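PDB 1E3J: Nadp(h)-dependent ketose reductase from Bemisia argentifolii, which probably reduces fructose to sorbitol with NADPH and oxidises sorbitol in reverse, as a zinc-dependent polyol dehydrogenase of the medium-chain alcohol dehydrogenase family. Local coordinates for residues D4-V9 with L16-R21; D60-G65 with A117-D122. One frame throughout, in Å; residues are numbered along the deposited sequence.

Interaction 1. Residues D4-V9 with L16-R21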
loop_
_atom_site.group_PDB
_atom_site.type_symbol
_atom_site.label_atom_id
_atom_site.label_comp_id
_atom_site.label_asym_id
_atom_site.label_seq_id
_atom_site.Cartn_x
_atom_site.Cartn_y
_atom_site.Cartn_z
ATOM N N ASP A 4 -10.612 3.948 -50.053
ATOM C CA ASP A 4 -10.396 5.046 -49.078
ATOM C C ASP A 4 -10.159 4.464 -47.685
ATOM O O ASP A 4 -10.352 5.151 -46.675
ATOM C CB ASP A 4 -11.596 6.001 -49.070
ATOM C CG ASP A 4 -12.923 5.283 -48.877
ATOM O OD1 ASP A 4 -12.942 4.015 -48.889
ATOM O OD2 ASP A 4 -13.954 6.002 -48.722
ATOM N N ASN A 5 -9.784 3.182 -47.644
ATOM C CA ASN A 5 -9.429 2.525 -46.392
ATOM C C ASN A 5 -8.231 1.598 -46.569
ATOM O O ASN A 5 -8.298 0.384 -46.289
ATOM C CB ASN A 5 -10.599 1.754 -45.767
ATOM C CG ASN A 5 -10.314 1.375 -44.307
ATOM O OD1 ASN A 5 -9.551 2.058 -43.616
ATOM N ND2 ASN A 5 -10.917 0.288 -43.840
ATOM N N LEU A 6 -7.138 2.174 -47.064
ATOM C CA LEU A 6 -5.890 1.431 -47.241
ATOM C C LEU A 6 -5.501 0.964 -45.827
ATOM O O LEU A 6 -5.678 1.709 -44.853
ATOM C CB LEU A 6 -4.794 2.357 -47.784
ATOM C CG LEU A 6 -3.429 1.673 -47.939
ATOM C CD1 LEU A 6 -3.556 0.532 -48.969
ATOM C CD2 LEU A 6 -2.365 2.695 -48.377
ATOM N N SER A 7 -4.956 -0.239 -45.720
ATOM C CA SER A 7 -4.592 -0.803 -44.424
ATOM C C SER A 7 -3.319 -1.581 -44.581
ATOM O O SER A 7 -3.095 -2.153 -45.635
ATOM C CB SER A 7 -5.689 -1.762 -43.953
ATOM O OG SER A 7 -6.967 -1.192 -44.218
ATOM N N ALA A 8 -2.477 -1.600 -43.555
ATOM C CA ALA A 8 -1.248 -2.360 -43.639
ATOM C C ALA A 8 -1.504 -3.768 -43.080
ATOM O O ALA A 8 -1.562 -3.948 -41.865
ATOM C CB ALA A 8 -0.156 -1.655 -42.860
ATOM N N VAL A 9 -1.658 -4.760 -43.961
ATOM C CA VAL A 9 -1.945 -6.132 -43.563
ATOM C C VAL A 9 -0.747 -7.080 -43.572
ATOM O O VAL A 9 -0.084 -7.260 -44.590
ATOM C CB VAL A 9 -3.038 -6.771 -44.461
ATOM C CG1 VAL A 9 -3.388 -8.170 -43.923
ATOM C CG2 VAL A 9 -4.295 -5.887 -44.527
ATOM N N LEU A 16 4.083 -8.047 -45.748
ATOM C CA LEU A 16 3.242 -6.957 -45.289
ATOM C C LEU A 16 2.703 -6.253 -46.515
ATOM O O LEU A 16 3.449 -5.623 -47.257
ATOM C CB LEU A 16 4.045 -5.969 -44.436
ATOM C CG LEU A 16 3.296 -4.716 -43.944
ATOM C CD1 LEU A 16 2.079 -5.096 -43.101
ATOM C CD2 LEU A 16 4.234 -3.861 -43.124
ATOM N N ARG A 17 1.397 -6.329 -46.698
ATOM C CA ARG A 17 0.774 -5.752 -47.862
ATOM C C ARG A 17 -0.129 -4.563 -47.577
ATOM O O ARG A 17 -0.917 -4.597 -46.653
ATOM C CB ARG A 17 -0.021 -6.849 -48.559
ATOM C CG ARG A 17 0.756 -8.153 -48.720
ATOM C CD ARG A 17 -0.105 -9.225 -49.372
ATOM N NE ARG A 17 0.513 -10.553 -49.253
ATOM C CZ ARG A 17 -0.009 -11.666 -49.764
ATOM N NH1 ARG A 17 -1.145 -11.609 -50.436
ATOM N NH2 ARG A 17 0.586 -12.844 -49.575
ATOM N N LEU A 18 -0.021 -3.510 -48.376
ATOM C CA LEU A 18 -0.869 -2.341 -48.211
ATOM C C LEU A 18 -2.089 -2.528 -49.070
ATOM O O LEU A 18 -2.030 -2.362 -50.287
ATOM C CB LEU A 18 -0.150 -1.076 -48.653
ATOM C CG LEU A 18 0.929 -0.558 -47.707
ATOM C CD1 LEU A 18 1.733 0.518 -48.399
ATOM C CD2 LEU A 18 0.271 -0.003 -46.445
ATOM N N GLU A 19 -3.216 -2.858 -48.470
ATOM C CA GLU A 19 -4.391 -3.061 -49.286
ATOM C C GLU A 19 -5.643 -2.541 -48.628
ATOM O O GLU A 19 -5.662 -2.278 -47.422
ATOM C CB GLU A 19 -4.556 -4.553 -49.594
ATOM C CG GLU A 19 -4.738 -5.444 -48.368
ATOM C CD GLU A 19 -4.493 -6.920 -48.678
ATOM O OE1 GLU A 19 -3.992 -7.213 -49.789
ATOM O OE2 GLU A 19 -4.789 -7.789 -47.820
ATOM N N GLN A 20 -6.689 -2.410 -49.430
ATOM C CA GLN A 20 -7.976 -1.954 -48.965
ATOM C C GLN A 20 -8.648 -2.956 -48.013
ATOM O O GLN A 20 -8.423 -4.165 -48.087
ATOM C CB GLN A 20 -8.900 -1.719 -50.170
ATOM C CG GLN A 20 -8.480 -0.562 -51.061
ATOM C CD GLN A 20 -8.583 0.769 -50.353
ATOM O OE1 GLN A 20 -9.597 1.057 -49.714
ATOM N NE2 GLN A 20 -7.545 1.596 -50.466
ATOM N N ARG A 21 -9.483 -2.427 -47.125
ATOM C CA ARG A 21 -10.259 -3.229 -46.184
ATOM C C ARG A 21 -11.579 -2.509 -46.128
ATOM O O ARG A 21 -11.655 -1.309 -46.393
ATOM C CB ARG A 21 -9.632 -3.223 -44.769
ATOM C CG ARG A 21 -8.600 -4.321 -44.507
ATOM C CD ARG A 21 -9.244 -5.705 -44.632
ATOM N NE ARG A 21 -8.326 -6.811 -44.364
ATOM C CZ ARG A 21 -8.052 -7.278 -43.147
ATOM N NH1 ARG A 21 -8.635 -6.745 -42.076
ATOM N NH2 ARG A 21 -7.171 -8.254 -42.991
#
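Val9 covers one face of the Arg21 guanidinium with its CG2 methyl, while CG1 lies 3.9 Å from Arg21 NH2; the two side chains cross at about a right angle. The guanidinium is held elsewhere too, by a salt bridge from NH1 to Asp122. Two more flat groups, the end amides of Asn5 and Gln20, sit where the strands of this antiparallel beta hairpin part. Gln20, bent back at chi2 (-66°), turns OE1 onto two backbone amides. Asn5 N arrives in the plane of the side-chain carbonyl, on a lone pair, at 3.0 Å from Gln20 OE1; Asp4 N comes from above that plane. The Asn5 amide gives ND2 to Arg21 O at 3.1 Å, well above the plane of that carbonyl, and its OD1 accepts from Tyr128 N. Asn5 O is gripped from opposite faces of its plane by Ser7 OG and Arg21 N.

Further along, Ser7 pairs with Glu19 and Val9 with Arg17 through two backbone bonds each, and these four side chains share a sheet face. There Glu19 holds CG between the backbone N and the carbonyl carbon (chi1 61°) and extends beyond it, with CG and OE2 both beside Val9 CG2; OE2 also bonds Tyr11 OH. Arg17 leads away to a salt bridge with Asp15. On the face of Leu6, Ala8 and Leu18 the contacts are apolar: Leu18 CD2 rests 4.0 Å from Ala8 CB, and Thr328 of helix 328-337 packs against Ala8, Leu16 and Leu18. Leu6 sets CD1 against the backbone, 3.4 Å from Leu18 C.

Interaction 2. Residues D60-G65 with A117-D122; sequences DPMVIG and ATPPDD
Met62 drives its side chain into the turn of 117-122, and this is the tightly packed part of the contact. CG stands anti to the backbone N (chi1 165°), and the chain, extended as far as SD, brings the sulfur against the backbone of the turn, 3.4 Å from Pro119 N and close to the proline ring at CD. A bend at chi3 (87°) then turns the terminal methyl CE to Ala117 O at 3.3 Å. Beside it Ala117 points its CB at the opposite backbone, 3.5 Å from Gly65 N. Gly65 has backbone angles at which a side chain would jam against the preceding carbonyl.

The turn that receives the methionine is closed by a G1 beta bulge: Ala117 N donates to Asp121 O, with a weak second bond from Thr118 N, and a cis peptide precedes Pro120. It belongs to the GroES-like catalytic domain of this zinc dehydrogenase, and Ala117 lies next to His66, a ligand of the zinc that Cys41 and Glu67 also bind.

Toward solvent the contact thins out. The exposed Pro61 ring points away from the turn, and its carbonyl O comes no closer than 4.1 Å to Asp122 OD1. Between the two regimes stands Asp122, partly exposed, which slides past Met62 in the opposite direction and crosses Val63 at about a right angle. Its OD2 is already engaged by Arg21, and OD1 accepts from Val63 N at 2.8 Å, the amide approaching from above the carboxylate plane with an N-H...O angle of 156°.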
loop_
_atom_site.group_PDB
_atom_site.type_symbol
_atom_site.label_atom_id
_atom_site.label_comp_id
_atom_site.label_asym_id
_atom_site.label_seq_id
_atom_site.Cartn_x
_atom_site.Cartn_y
_atom_site.Cartn_z
ATOM N N ASP A 60 -3.196 -15.957 -39.341
ATOM C CA ASP A 60 -3.936 -15.416 -40.480
ATOM C C ASP A 60 -3.593 -13.933 -40.668
ATOM O O ASP A 60 -3.069 -13.293 -39.752
ATOM C CB ASP A 60 -5.445 -15.571 -40.240
ATOM C CG ASP A 60 -5.961 -16.972 -40.576
ATOM O OD1 ASP A 60 -5.196 -17.775 -41.155
ATOM O OD2 ASP A 60 -7.141 -17.268 -40.269
ATOM N N PRO A 61 -3.873 -13.369 -41.862
ATOM C CA PRO A 61 -3.568 -11.950 -42.096
ATOM C C PRO A 61 -4.102 -11.075 -40.958
ATOM O O PRO A 61 -5.227 -11.251 -40.495
ATOM C CB PRO A 61 -4.242 -11.660 -43.448
ATOM C CG PRO A 61 -5.303 -12.693 -43.550
ATOM C CD PRO A 61 -4.619 -13.928 -43.001
ATOM N N MET A 62 -3.290 -10.126 -40.522
ATOM C CA MET A 62 -3.663 -9.263 -39.418
ATOM C C MET A 62 -3.247 -7.810 -39.665
ATOM O O MET A 62 -2.086 -7.547 -39.997
ATOM C CB MET A 62 -2.987 -9.806 -38.139
ATOM C CG MET A 62 -2.946 -8.870 -36.921
ATOM S SD MET A 62 -1.756 -9.434 -35.636
ATOM C CE MET A 62 -0.200 -8.650 -36.225
ATOM N N VAL A 63 -4.184 -6.869 -39.521
ATOM C CA VAL A 63 -3.814 -5.454 -39.666
ATOM C C VAL A 63 -2.822 -5.199 -38.539
ATOM O O VAL A 63 -3.009 -5.644 -37.424
ATOM C CB VAL A 63 -5.000 -4.516 -39.484
ATOM C CG1 VAL A 63 -4.528 -3.092 -39.415
ATOM C CG2 VAL A 63 -5.980 -4.708 -40.615
ATOM N N ILE A 64 -1.761 -4.491 -38.858
ATOM C CA ILE A 64 -0.673 -4.178 -37.953
ATOM C C ILE A 64 -0.931 -2.778 -37.308
ATOM O O ILE A 64 -1.846 -2.057 -37.716
ATOM C CB ILE A 64 0.615 -4.227 -38.841
ATOM C CG1 ILE A 64 1.618 -5.243 -38.291
ATOM C CG2 ILE A 64 1.148 -2.836 -39.100
ATOM C CD1 ILE A 64 2.501 -4.749 -37.168
ATOM N N GLY A 65 -0.144 -2.415 -36.298
ATOM C CA GLY A 65 -0.288 -1.108 -35.669
ATOM C C GLY A 65 -1.015 -1.044 -34.331
ATOM O O GLY A 65 -2.127 -1.557 -34.216
ATOM N N ALA A 117 -3.046 -5.567 -32.972
ATOM C CA ALA A 117 -1.838 -6.089 -33.653
ATOM C C ALA A 117 -1.105 -7.208 -32.920
ATOM O O ALA A 117 0.089 -7.426 -33.133
ATOM C CB ALA A 117 -0.867 -4.953 -33.956
ATOM N N THR A 118 -1.828 -7.880 -32.027
ATOM C CA THR A 118 -1.324 -9.033 -31.276
ATOM C C THR A 118 -2.268 -10.095 -31.824
ATOM O O THR A 118 -3.465 -10.083 -31.531
ATOM C CB THR A 118 -1.516 -8.868 -29.731
ATOM O OG1 THR A 118 -0.462 -8.051 -29.205
ATOM C CG2 THR A 118 -1.482 -10.231 -29.016
ATOM N N PRO A 119 -1.745 -11.005 -32.668
ATOM C CA PRO A 119 -2.621 -12.041 -33.230
ATOM C C PRO A 119 -3.467 -12.648 -32.114
ATOM O O PRO A 119 -2.950 -12.916 -31.021
ATOM C CB PRO A 119 -1.635 -13.033 -33.857
ATOM C CG PRO A 119 -0.383 -12.852 -33.037
ATOM C CD PRO A 119 -0.320 -11.357 -32.829
ATOM N N PRO A 120 -4.762 -12.910 -32.386
ATOM C CA PRO A 120 -5.472 -12.685 -33.656
ATOM C C PRO A 120 -6.174 -11.334 -33.852
ATOM O O PRO A 120 -6.972 -11.198 -34.781
ATOM C CB PRO A 120 -6.495 -13.801 -33.647
ATOM C CG PRO A 120 -6.971 -13.727 -32.194
ATOM C CD PRO A 120 -5.644 -13.596 -31.419
ATOM N N ASP A 121 -5.896 -10.338 -33.014
ATOM C CA ASP A 121 -6.596 -9.061 -33.150
ATOM C C ASP A 121 -5.959 -7.961 -34.022
ATOM O O ASP A 121 -4.802 -7.543 -33.808
ATOM C CB ASP A 121 -6.916 -8.550 -31.750
ATOM C CG ASP A 121 -7.800 -9.532 -30.987
ATOM O OD1 ASP A 121 -9.033 -9.509 -31.213
ATOM O OD2 ASP A 121 -7.269 -10.353 -30.197
ATOM N N ASP A 122 -6.753 -7.495 -34.992
ATOM C CA ASP A 122 -6.342 -6.464 -35.948
ATOM C C ASP A 122 -5.965 -5.139 -35.292
ATOM O O ASP A 122 -6.625 -4.688 -34.358
ATOM C CB ASP A 122 -7.453 -6.179 -36.983
ATOM C CG ASP A 122 -7.506 -7.207 -38.135
ATOM O OD1 ASP A 122 -6.526 -7.967 -38.366
ATOM O OD2 ASP A 122 -8.542 -7.234 -38.835
#

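How the interactions relate
Both segments of interaction 1 precede those of interaction 2 in the sequence, and the centres of the two contacts lie 12 Å apart on the same side of the chain's centre. They share a three-stranded antiparallel sheet in which strand 6-12 is central, flanked by 15-20 and 62-63. Ala8 O and Ile64 N, 3.1 Å apart, probably form a hydrogen bond between the two neighbouring strands, and Val9 CG1 packs on Pro61 CB. Arg21, at the end of the hairpin, reaches the 117-122 turn directly through Asp122. The amino-terminal hairpin is thus joined to residues 60-65, which run straight into the zinc ligands His66 and Glu67.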